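Local coordinates for variant surface glycoprotein MITAT 1.1 (Trypanosoma brucei brucei, PDB 5LY9), which forms, as the N-terminal part of a GPI-anchored glycoprotein, the antigenically variable surface coat that lets the trypanosome evade the host immune response, at residues K48-N56 and M318-A326; T90-L101 and W246-A257. All coordinates share one frame; numbering follows the deposited sequence.

Contact 1: residues K48-N56 and M318-A326. With NAG (2-acetamido-2-deoxy-beta-D-glucopyranose), chain C; MAN (alpha-D-mannopyranose), chain B.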
loop_
_atom_site.group_PDB
_atom_site.type_symbol
_atom_site.label_atom_id
_atom_site.label_comp_id
_atom_site.label_asym_id
_atom_site.label_seq_id
_atom_site.Cartn_x
_atom_site.Cartn_y
_atom_site.Cartn_z
ATOM N N LYS A 48 -7.636 4.501 28.290
ATOM C CA LYS A 48 -8.763 4.589 29.238
ATOM C C LYS A 48 -8.404 3.924 30.521
ATOM O O LYS A 48 -8.623 4.477 31.589
ATOM C CB LYS A 48 -10.070 4.033 28.660
ATOM C CG LYS A 48 -10.536 4.882 27.501
ATOM C CD LYS A 48 -11.911 4.564 27.000
ATOM C CE LYS A 48 -12.051 4.738 25.516
ATOM N NZ LYS A 48 -13.471 4.671 25.110
ATOM N N VAL A 49 -7.876 2.703 30.439
ATOM C CA VAL A 49 -7.486 1.999 31.696
ATOM C C VAL A 49 -6.383 2.763 32.392
ATOM O O VAL A 49 -6.410 2.922 33.610
ATOM C CB VAL A 49 -7.134 0.510 31.471
ATOM C CG1 VAL A 49 -6.931 -0.157 32.796
ATOM C CG2 VAL A 49 -8.242 -0.230 30.684
ATOM N N SER A 50 -5.417 3.295 31.633
ATOM C CA SER A 50 -4.326 4.085 32.216
ATOM C C SER A 50 -4.814 5.328 32.955
ATOM O O SER A 50 -4.313 5.671 34.040
ATOM C CB SER A 50 -3.333 4.545 31.175
ATOM O OG SER A 50 -2.741 3.457 30.434
ATOM N N ILE A 51 -5.774 6.033 32.359
ATOM C CA ILE A 51 -6.340 7.202 32.948
ATOM C C ILE A 51 -7.091 6.846 34.259
ATOM O O ILE A 51 -6.935 7.513 35.276
ATOM C CB ILE A 51 -7.331 7.900 31.955
ATOM C CG1 ILE A 51 -6.585 8.554 30.772
ATOM C CG2 ILE A 51 -8.219 8.881 32.722
ATOM C CD1 ILE A 51 -7.456 8.748 29.521
ATOM N N TYR A 52 -7.872 5.767 34.219
ATOM C CA TYR A 52 -8.602 5.340 35.407
ATOM C C TYR A 52 -7.597 5.060 36.545
ATOM O O TYR A 52 -7.800 5.447 37.716
ATOM C CB TYR A 52 -9.355 4.075 35.133
ATOM C CG TYR A 52 -10.203 3.657 36.302
ATOM C CD1 TYR A 52 -9.699 2.899 37.288
ATOM C CD2 TYR A 52 -11.574 3.984 36.314
ATOM C CE1 TYR A 52 -10.502 2.537 38.394
ATOM C CE2 TYR A 52 -12.396 3.587 37.373
ATOM C CZ TYR A 52 -11.850 2.886 38.395
ATOM O OH TYR A 52 -12.644 2.509 39.479
ATOM N N LEU A 53 -6.529 4.342 36.233
ATOM C CA LEU A 53 -5.527 4.053 37.243
ATOM C C LEU A 53 -4.874 5.298 37.762
ATOM O O LEU A 53 -4.608 5.412 38.994
ATOM C CB LEU A 53 -4.473 3.147 36.677
ATOM C CG LEU A 53 -4.928 1.720 36.451
ATOM C CD1 LEU A 53 -4.001 0.990 35.484
ATOM C CD2 LEU A 53 -4.949 1.004 37.769
ATOM N N ALA A 54 -4.500 6.197 36.856
ATOM C CA ALA A 54 -3.873 7.438 37.325
ATOM C C ALA A 54 -4.775 8.276 38.207
ATOM O O ALA A 54 -4.278 8.932 39.147
ATOM C CB ALA A 54 -3.392 8.260 36.164
ATOM N N LYS A 55 -6.064 8.209 37.935
ATOM C CA LYS A 55 -7.064 8.990 38.634
ATOM C C LYS A 55 -7.399 8.321 39.943
ATOM O O LYS A 55 -7.808 9.015 40.904
ATOM C CB LYS A 55 -8.256 9.120 37.746
ATOM C CG LYS A 55 -9.408 9.946 38.267
ATOM C CD LYS A 55 -10.453 10.175 37.185
ATOM C CE LYS A 55 -11.553 11.095 37.683
ATOM N NZ LYS A 55 -12.389 10.415 38.713
ATOM N N ASN A 56 -7.185 6.999 40.027
ATOM C CA ASN A 56 -7.653 6.189 41.167
ATOM C C ASN A 56 -6.578 5.289 41.751
ATOM O O ASN A 56 -6.676 4.061 41.673
ATOM C CB ASN A 56 -8.857 5.353 40.789
ATOM C CG ASN A 56 -10.076 6.166 40.432
ATOM O OD1 ASN A 56 -10.827 6.594 41.288
ATOM N ND2 ASN A 56 -10.313 6.323 39.182
ATOM N N MET A 318 -16.491 -0.510 34.479
ATOM C CA MET A 318 -16.091 0.436 35.498
ATOM C C MET A 318 -15.199 1.539 34.937
ATOM O O MET A 318 -15.396 2.709 35.190
ATOM C CB MET A 318 -15.404 -0.353 36.613
ATOM C CG MET A 318 -15.049 0.430 37.799
ATOM S SD MET A 318 -14.554 -0.749 39.117
ATOM C CE MET A 318 -12.963 -1.178 38.515
ATOM N N VAL A 319 -14.273 1.175 34.050
ATOM C CA VAL A 319 -13.434 2.182 33.403
ATOM C C VAL A 319 -14.281 3.132 32.528
ATOM O O VAL A 319 -14.135 4.351 32.588
ATOM C CB VAL A 319 -12.343 1.440 32.578
ATOM C CG1 VAL A 319 -11.650 2.367 31.637
ATOM C CG2 VAL A 319 -11.332 0.855 33.539
ATOM N N ASP A 320 -15.140 2.546 31.717
ATOM C CA ASP A 320 -16.040 3.304 30.817
ATOM C C ASP A 320 -16.949 4.319 31.527
ATOM O O ASP A 320 -17.148 5.416 31.028
ATOM C CB ASP A 320 -16.926 2.364 30.015
ATOM C CG ASP A 320 -16.182 1.682 28.865
ATOM O OD1 ASP A 320 -15.054 2.118 28.494
ATOM O OD2 ASP A 320 -16.744 0.672 28.356
ATOM N N ALA A 321 -17.402 3.993 32.726
ATOM C CA ALA A 321 -18.312 4.855 33.470
ATOM C C ALA A 321 -17.602 6.013 34.157
ATOM O O ALA A 321 -18.240 6.949 34.640
ATOM C CB ALA A 321 -18.986 3.972 34.524
ATOM N N GLU A 322 -16.272 5.972 34.214
ATOM C CA GLU A 322 -15.529 6.921 34.985
ATOM C C GLU A 322 -15.642 8.294 34.305
ATOM O O GLU A 322 -15.360 8.416 33.139
ATOM C CB GLU A 322 -14.067 6.484 35.180
ATOM C CG GLU A 322 -13.243 7.382 36.089
ATOM C CD GLU A 322 -13.494 7.164 37.596
ATOM O OE1 GLU A 322 -14.357 6.347 37.955
ATOM O OE2 GLU A 322 -12.776 7.801 38.410
ATOM N N ILE A 323 -16.047 9.307 35.063
ATOM C CA ILE A 323 -16.254 10.620 34.505
ATOM C C ILE A 323 -14.987 11.459 34.528
ATOM O O ILE A 323 -14.304 11.533 35.533
ATOM C CB ILE A 323 -17.350 11.403 35.287
ATOM C CG1 ILE A 323 -18.672 10.705 35.146
ATOM C CG2 ILE A 323 -17.451 12.859 34.794
ATOM C CD1 ILE A 323 -19.318 11.011 33.840
ATOM N N ILE A 324 -14.672 12.058 33.397
ATOM C CA ILE A 324 -13.605 13.016 33.317
ATOM C C ILE A 324 -14.226 14.402 33.372
ATOM O O ILE A 324 -14.972 14.793 32.482
ATOM C CB ILE A 324 -12.823 12.873 31.970
ATOM C CG1 ILE A 324 -12.404 11.416 31.748
ATOM C CG2 ILE A 324 -11.652 13.822 31.983
ATOM C CD1 ILE A 324 -11.682 10.796 32.926
ATOM N N PRO A 325 -13.910 15.151 34.398
ATOM C CA PRO A 325 -14.540 16.445 34.597
ATOM C C PRO A 325 -14.071 17.485 33.639
ATOM O O PRO A 325 -12.944 17.419 33.133
ATOM C CB PRO A 325 -14.139 16.851 36.004
ATOM C CG PRO A 325 -13.124 15.935 36.433
ATOM C CD PRO A 325 -13.144 14.708 35.571
ATOM N N ALA A 326 -14.952 18.460 33.397
ATOM C CA ALA A 326 -14.570 19.643 32.683
ATOM C C ALA A 326 -13.395 20.268 33.420
ATOM O O ALA A 326 -13.294 20.189 34.640
ATOM C CB ALA A 326 -15.735 20.605 32.649
HETATM C C1 NAG C . -13.804 -0.631 23.884
HETATM C C2 NAG C . -13.713 0.486 24.878
HETATM C C3 NAG C . -15.061 1.158 25.143
HETATM C C4 NAG C . -15.749 1.536 23.828
HETATM C C5 NAG C . -15.770 0.277 22.970
HETATM C C6 NAG C . -16.451 0.433 21.624
HETATM C C7 NAG C . -12.156 0.655 26.728
HETATM C C8 NAG C . -11.802 0.190 28.097
HETATM N N2 NAG C . -13.199 0.074 26.183
HETATM O O3 NAG C . -14.928 2.345 25.973
HETATM O O4 NAG C . -17.043 2.215 24.022
HETATM O O5 NAG C . -14.410 -0.157 22.708
HETATM O O6 NAG C . -15.782 1.457 20.935
HETATM O O7 NAG C . -11.506 1.462 26.110
HETATM C C1 MAN B . -21.659 2.170 27.835
HETATM C C2 MAN B . -23.155 2.409 27.902
HETATM C C3 MAN B . -23.370 3.876 27.613
HETATM C C4 MAN B . -22.565 4.764 28.562
HETATM C C5 MAN B . -21.086 4.362 28.727
HETATM C C6 MAN B . -20.471 4.840 30.048
HETATM O O2 MAN B . -23.678 1.987 29.192
HETATM O O3 MAN B . -24.791 4.056 27.704
HETATM O O4 MAN B . -22.586 6.083 28.053
HETATM O O5 MAN B . -20.955 2.961 28.775
HETATM O O6 MAN B . -20.609 3.870 31.141
HETATM O O HOH W 1 -14.785 11.853 38.330
HETATM O O HOH W 2 -14.171 5.895 40.724
#

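Contact 2: residues T90-L101 and W246-A257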
loop_
_atom_site.group_PDB
_atom_site.type_symbol
_atom_site.label_atom_id
_atom_site.label_comp_id
_atom_site.label_asym_id
_atom_site.label_seq_id
_atom_site.Cartn_x
_atom_site.Cartn_y
_atom_site.Cartn_z
ATOM N N THR A 90 1.668 -6.836 2.492
ATOM C CA THR A 90 0.685 -7.719 1.814
ATOM C C THR A 90 -0.338 -6.890 1.017
ATOM O O THR A 90 -0.849 -7.359 -0.010
ATOM C CB THR A 90 -0.105 -8.644 2.785
ATOM O OG1 THR A 90 -1.011 -7.834 3.598
ATOM C CG2 THR A 90 0.840 -9.480 3.655
ATOM N N GLN A 91 -0.622 -5.716 1.538
ATOM C CA GLN A 91 -1.693 -4.856 0.973
ATOM C C GLN A 91 -1.176 -4.091 -0.241
ATOM O O GLN A 91 -1.817 -4.083 -1.297
ATOM C CB GLN A 91 -2.307 -3.998 2.023
ATOM C CG GLN A 91 -3.007 -4.780 3.121
ATOM C CD GLN A 91 -3.549 -3.961 4.259
ATOM O OE1 GLN A 91 -3.258 -2.784 4.411
ATOM N NE2 GLN A 91 -4.414 -4.581 5.034
ATOM N N ILE A 92 0.052 -3.567 -0.127
ATOM C CA ILE A 92 0.739 -2.988 -1.280
ATOM C C ILE A 92 0.973 -4.057 -2.366
ATOM O O ILE A 92 0.761 -3.793 -3.596
ATOM C CB ILE A 92 2.034 -2.290 -0.863
ATOM C CG1 ILE A 92 1.675 -1.050 -0.020
ATOM C CG2 ILE A 92 2.840 -1.846 -2.074
ATOM C CD1 ILE A 92 2.937 -0.400 0.496
ATOM N N ARG A 93 1.412 -5.222 -1.950
ATOM C CA ARG A 93 1.679 -6.302 -2.886
ATOM C C ARG A 93 0.400 -6.599 -3.706
ATOM O O ARG A 93 0.421 -6.722 -4.955
ATOM C CB ARG A 93 2.136 -7.562 -2.185
ATOM C CG ARG A 93 2.464 -8.696 -3.095
ATOM C CD ARG A 93 2.481 -10.008 -2.363
ATOM N NE ARG A 93 2.781 -11.091 -3.288
ATOM C CZ ARG A 93 2.764 -12.355 -2.934
ATOM N NH1 ARG A 93 2.501 -12.719 -1.661
ATOM N NH2 ARG A 93 3.082 -13.263 -3.811
ATOM N N SER A 94 -0.739 -6.734 -3.027
ATOM C CA SER A 94 -1.962 -7.086 -3.735
ATOM C C SER A 94 -2.462 -5.946 -4.627
ATOM O O SER A 94 -2.883 -6.182 -5.784
ATOM C CB SER A 94 -3.081 -7.489 -2.756
ATOM O OG SER A 94 -4.251 -7.927 -3.433
ATOM N N ALA A 95 -2.444 -4.738 -4.118
ATOM C CA ALA A 95 -2.821 -3.566 -4.943
ATOM C C ALA A 95 -1.971 -3.526 -6.210
ATOM O O ALA A 95 -2.529 -3.391 -7.298
ATOM C CB ALA A 95 -2.732 -2.280 -4.146
ATOM N N ARG A 96 -0.665 -3.702 -6.118
ATOM C CA ARG A 96 0.197 -3.551 -7.306
ATOM C C ARG A 96 0.099 -4.771 -8.194
ATOM O O ARG A 96 0.252 -4.649 -9.428
ATOM C CB ARG A 96 1.623 -3.215 -6.918
ATOM C CG ARG A 96 2.456 -4.319 -6.308
ATOM C CD ARG A 96 3.230 -4.984 -7.420
ATOM N NE ARG A 96 4.279 -5.965 -7.027
ATOM C CZ ARG A 96 4.044 -7.221 -6.701
ATOM N NH1 ARG A 96 2.807 -7.690 -6.472
ATOM N NH2 ARG A 96 5.055 -8.037 -6.505
ATOM N N ALA A 97 -0.183 -5.930 -7.620
ATOM C CA ALA A 97 -0.267 -7.153 -8.430
ATOM C C ALA A 97 -1.511 -7.042 -9.299
ATOM O O ALA A 97 -1.479 -7.316 -10.541
ATOM C CB ALA A 97 -0.384 -8.342 -7.557
ATOM N N ALA A 98 -2.596 -6.636 -8.669
ATOM C CA ALA A 98 -3.857 -6.466 -9.432
ATOM C C ALA A 98 -3.712 -5.391 -10.508
ATOM O O ALA A 98 -4.141 -5.616 -11.661
ATOM C CB ALA A 98 -5.020 -6.100 -8.495
ATOM N N ALA A 99 -3.063 -4.262 -10.145
ATOM C CA ALA A 99 -2.919 -3.185 -11.071
ATOM C C ALA A 99 -2.017 -3.570 -12.237
ATOM O O ALA A 99 -2.294 -3.252 -13.382
ATOM C CB ALA A 99 -2.405 -1.965 -10.353
ATOM N N TYR A 100 -0.948 -4.336 -11.965
ATOM C CA TYR A 100 -0.035 -4.737 -13.045
ATOM C C TYR A 100 -0.717 -5.655 -14.052
ATOM O O TYR A 100 -0.637 -5.452 -15.276
ATOM C CB TYR A 100 1.178 -5.446 -12.412
ATOM C CG TYR A 100 2.250 -5.864 -13.394
ATOM C CD1 TYR A 100 2.832 -4.956 -14.321
ATOM C CD2 TYR A 100 2.678 -7.177 -13.433
ATOM C CE1 TYR A 100 3.816 -5.347 -15.170
ATOM C CE2 TYR A 100 3.697 -7.590 -14.303
ATOM C CZ TYR A 100 4.251 -6.675 -15.195
ATOM O OH TYR A 100 5.219 -7.088 -16.075
ATOM N N LEU A 101 -1.391 -6.687 -13.542
ATOM C CA LEU A 101 -2.174 -7.598 -14.378
ATOM C C LEU A 101 -3.269 -6.842 -15.149
ATOM O O LEU A 101 -3.407 -7.039 -16.395
ATOM C CB LEU A 101 -2.731 -8.749 -13.534
ATOM C CG LEU A 101 -3.633 -9.669 -14.319
ATOM C CD1 LEU A 101 -2.862 -10.345 -15.402
ATOM C CD2 LEU A 101 -4.250 -10.699 -13.353
ATOM N N TRP A 246 -0.308 -13.489 -13.412
ATOM C CA TRP A 246 -1.570 -14.106 -12.999
ATOM C C TRP A 246 -1.402 -14.858 -11.690
ATOM O O TRP A 246 -2.220 -14.723 -10.811
ATOM C CB TRP A 246 -2.081 -15.060 -14.065
ATOM C CG TRP A 246 -2.376 -14.364 -15.352
ATOM C CD1 TRP A 246 -1.516 -14.051 -16.358
ATOM C CD2 TRP A 246 -3.663 -13.974 -15.814
ATOM N NE1 TRP A 246 -2.187 -13.496 -17.409
ATOM C CE2 TRP A 246 -3.513 -13.447 -17.110
ATOM C CE3 TRP A 246 -4.930 -14.004 -15.261
ATOM C CZ2 TRP A 246 -4.617 -12.937 -17.846
ATOM C CZ3 TRP A 246 -5.996 -13.498 -15.983
ATOM C CH2 TRP A 246 -5.843 -12.982 -17.240
ATOM N N HIS A 247 -0.319 -15.590 -11.558
ATOM C CA HIS A 247 -0.032 -16.237 -10.286
ATOM C C HIS A 247 0.147 -15.188 -9.193
ATOM O O HIS A 247 -0.371 -15.376 -8.093
ATOM C CB HIS A 247 1.278 -17.021 -10.386
ATOM C CG HIS A 247 1.594 -17.751 -9.131
ATOM N ND1 HIS A 247 2.185 -17.142 -8.065
ATOM C CD2 HIS A 247 1.280 -19.000 -8.729
ATOM C CE1 HIS A 247 2.289 -18.008 -7.065
ATOM N NE2 HIS A 247 1.807 -19.161 -7.466
ATOM N N GLU A 248 0.846 -14.074 -9.492
ATOM C CA GLU A 248 1.123 -13.093 -8.506
ATOM C C GLU A 248 -0.134 -12.372 -7.994
ATOM O O GLU A 248 -0.318 -12.228 -6.785
ATOM C CB GLU A 248 2.147 -12.072 -9.024
ATOM C CG GLU A 248 2.376 -10.928 -8.057
ATOM C CD GLU A 248 3.063 -11.296 -6.739
ATOM O OE1 GLU A 248 3.516 -12.429 -6.530
ATOM O OE2 GLU A 248 3.158 -10.404 -5.892
ATOM N N ALA A 249 -1.052 -11.968 -8.884
ATOM C CA ALA A 249 -2.328 -11.384 -8.402
ATOM C C ALA A 249 -3.131 -12.370 -7.580
ATOM O O ALA A 249 -3.709 -11.986 -6.590
ATOM C CB ALA A 249 -3.170 -10.852 -9.514
ATOM N N TRP A 250 -3.132 -13.629 -7.987
ATOM C CA TRP A 250 -3.867 -14.626 -7.245
ATOM C C TRP A 250 -3.346 -14.872 -5.841
ATOM O O TRP A 250 -4.106 -14.832 -4.855
ATOM C CB TRP A 250 -3.949 -15.917 -8.066
ATOM C CG TRP A 250 -4.432 -17.094 -7.341
ATOM C CD1 TRP A 250 -5.696 -17.378 -6.989
ATOM C CD2 TRP A 250 -3.633 -18.220 -6.982
ATOM N NE1 TRP A 250 -5.738 -18.641 -6.370
ATOM C CE2 TRP A 250 -4.476 -19.146 -6.320
ATOM C CE3 TRP A 250 -2.269 -18.486 -7.068
ATOM C CZ2 TRP A 250 -4.001 -20.375 -5.792
ATOM C CZ3 TRP A 250 -1.782 -19.719 -6.577
ATOM C CH2 TRP A 250 -2.658 -20.619 -5.903
ATOM N N GLU A 251 -2.073 -15.152 -5.762
ATOM C CA GLU A 251 -1.412 -15.396 -4.469
ATOM C C GLU A 251 -1.457 -14.153 -3.596
ATOM O O GLU A 251 -1.793 -14.241 -2.401
ATOM C CB GLU A 251 0.012 -15.842 -4.685
ATOM C CG GLU A 251 0.724 -16.125 -3.384
ATOM C CD GLU A 251 2.067 -16.791 -3.564
ATOM O OE1 GLU A 251 2.076 -18.049 -3.775
ATOM O OE2 GLU A 251 3.075 -16.063 -3.543
ATOM N N ALA A 252 -1.197 -12.971 -4.162
ATOM C CA ALA A 252 -1.214 -11.782 -3.339
ATOM C C ALA A 252 -2.618 -11.537 -2.799
ATOM O O ALA A 252 -2.791 -11.105 -1.666
ATOM C CB ALA A 252 -0.758 -10.587 -4.140
ATOM N N ARG A 253 -3.635 -11.783 -3.620
ATOM C CA ARG A 253 -4.965 -11.584 -3.102
ATOM C C ARG A 253 -5.251 -12.517 -1.931
ATOM O O ARG A 253 -5.817 -12.111 -0.899
ATOM C CB ARG A 253 -6.016 -11.717 -4.226
ATOM C CG ARG A 253 -7.273 -10.920 -3.865
ATOM C CD ARG A 253 -8.360 -11.006 -4.855
ATOM N NE ARG A 253 -9.311 -9.914 -4.654
ATOM C CZ ARG A 253 -10.460 -9.815 -5.306
ATOM N NH1 ARG A 253 -10.851 -10.776 -6.206
ATOM N NH2 ARG A 253 -11.210 -8.701 -5.110
ATOM N N ASN A 254 -4.851 -13.772 -2.084
ATOM C CA ASN A 254 -5.094 -14.727 -1.006
ATOM C C ASN A 254 -4.338 -14.360 0.242
ATOM O O ASN A 254 -4.828 -14.703 1.362
ATOM C CB ASN A 254 -4.668 -16.107 -1.443
ATOM C CG ASN A 254 -5.685 -16.767 -2.278
ATOM O OD1 ASN A 254 -6.876 -16.419 -2.201
ATOM N ND2 ASN A 254 -5.246 -17.733 -3.103
ATOM N N ARG A 255 -3.187 -13.718 0.113
ATOM C CA ARG A 255 -2.341 -13.373 1.293
ATOM C C ARG A 255 -2.543 -12.007 1.921
ATOM O O ARG A 255 -1.791 -11.644 2.858
ATOM C CB ARG A 255 -0.846 -13.625 0.977
ATOM C CG ARG A 255 -0.752 -15.115 0.759
ATOM C CD ARG A 255 0.567 -15.659 0.372
ATOM N NE ARG A 255 0.423 -17.117 0.168
ATOM C CZ ARG A 255 1.452 -17.935 -0.006
ATOM N NH1 ARG A 255 2.703 -17.478 0.058
ATOM N NH2 ARG A 255 1.228 -19.212 -0.216
ATOM N N GLU A 256 -3.625 -11.324 1.552
ATOM C CA GLU A 256 -3.889 -9.989 2.077
ATOM C C GLU A 256 -4.084 -10.072 3.584
ATOM O O GLU A 256 -4.898 -10.888 4.109
ATOM C CB GLU A 256 -5.164 -9.423 1.499
ATOM C CG GLU A 256 -5.035 -9.106 0.036
ATOM C CD GLU A 256 -6.354 -8.834 -0.685
ATOM O OE1 GLU A 256 -7.382 -9.175 -0.143
ATOM O OE2 GLU A 256 -6.316 -8.295 -1.839
ATOM N N ALA A 257 -3.417 -9.150 4.303
ATOM C CA ALA A 257 -3.722 -8.918 5.748
ATOM C C ALA A 257 -5.108 -8.280 5.866
ATOM O O ALA A 257 -5.443 -7.393 5.096
ATOM C CB ALA A 257 -2.690 -7.981 6.375
HETATM O O HOH W 3 -0.573 -10.079 -0.307
HETATM O O HOH W 4 3.468 -15.132 -0.422
HETATM O O HOH W 5 -4.050 -8.987 -6.410
#

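Contact 1: residues K48-N56 and M318-A326
At the C-terminal end of helix 24-55, beside the glycan carried by the protein itself, Tyr52 and Lys55 pack against the end of helix 313-321 and the short strand 323-324 that follows it. Tyr52 has CG anti to its backbone N (chi1 -176°), which lays the ring against Val319 and Glu322, with its hydroxyl end at Met318. Val319 CG2 lies 4.1 Å from Tyr52 CG, and the Met318 chain crosses the phenol end at about a right angle, with CG 3.6 Å from Tyr52 OH. Val319 CG1 also packs on Lys48 CB, and Ile51 CG2 meets Ile324 CD1.

Glu322, bent at chi2 (78°), turns its carboxylate back to the helix end. Its OE2 takes a salt bridge from Lys55 NZ at 2.7 Å and a nearly straight hydrogen bond from Asn56 ND2 at 3.0 Å; the two donors come from opposite faces of the carboxylate plane. The same Asn56 ND2 sits over the centre of one face of the Tyr52 ring and also donates to Tyr52 O. A water joins Lys55 NZ to Ile323 O.

On the glycan side, NAG O3 donates to Asp320 OD1 at 2.5 Å and accepts from Lys48 NZ at 2.9 Å; Lys48 NZ also bonds Leu337 O. The sugar hydroxyl thus bridges two opposite charges that do not touch directly.

The Glu322 carboxylate is probably kept ionised by its two donors, which join the C-terminal end of helix 24-55 to the link between helix 313-321 and strand 323-324.

Contact 2: residues T90-L101 and W246-A257
The indole of Trp246 carries Leu101 CD1 over one face, a CH-pi contact 3.7 Å from the centroid of the five-membered ring, while Tyr167 meets Trp246 edge-to-face. The Arg93 guanidinium has Ala252 over one face and two carboxylates at its edge. It holds Glu248 side-on, NE to OE2 at 2.7 Å and NH2 to OE1 at 2.9 Å, and NH2 also reaches the anti lone pair of Glu251 OE2. Leaving its helix opposite its own amide nitrogen (chi1 -178°) and running straight to NE, Arg93 reaches across to the side of helix 244-254. Arg96 comes end-on, both terminal nitrogens to Glu248 OE2, NH1 at 2.8 Å.

Between these groups Ala97 CB packs on Ala249 and Ala252, small residues that let the antiparallel axes approach to 8.3 Å. Toward Ala257, Ser94 OG donates to the anti lone pair of Glu256 OE2 at 2.6 Å, and Thr90 OG1, also bonded to Gly87 O, accepts from Ala257 N at 2.8 Å.

Salt bridges and alanine contacts together are consistent with holding the two helices in register. Because Arg96 NH2 serves both Glu248 OE2 and Pro150 O of the second subunit, the charged network extends to the dimer interface.

In the fold
Both contacts pack a second segment against the long helices of the VSG N-terminal domain, 24-55 and 62-114, which follow each other in the chain. Contact 1 joins helix 24-55 to helix 313-321 and strand 323-324; contact 2 joins helix 62-114 to helix 244-254. Their centres are about 44 Å apart and their nearest atoms about 24 Å, so they do not touch. Contact 2 is centred about 9 Å from the centre of the chain, contact 1 about 36 Å out. Contact 1 borders the glycan and no second subunit touches its segments, whereas in contact 2 residues of 90-101 meet the other copy of the protein, and the side chain of Gln91 is about 14 Å from a bound NAG.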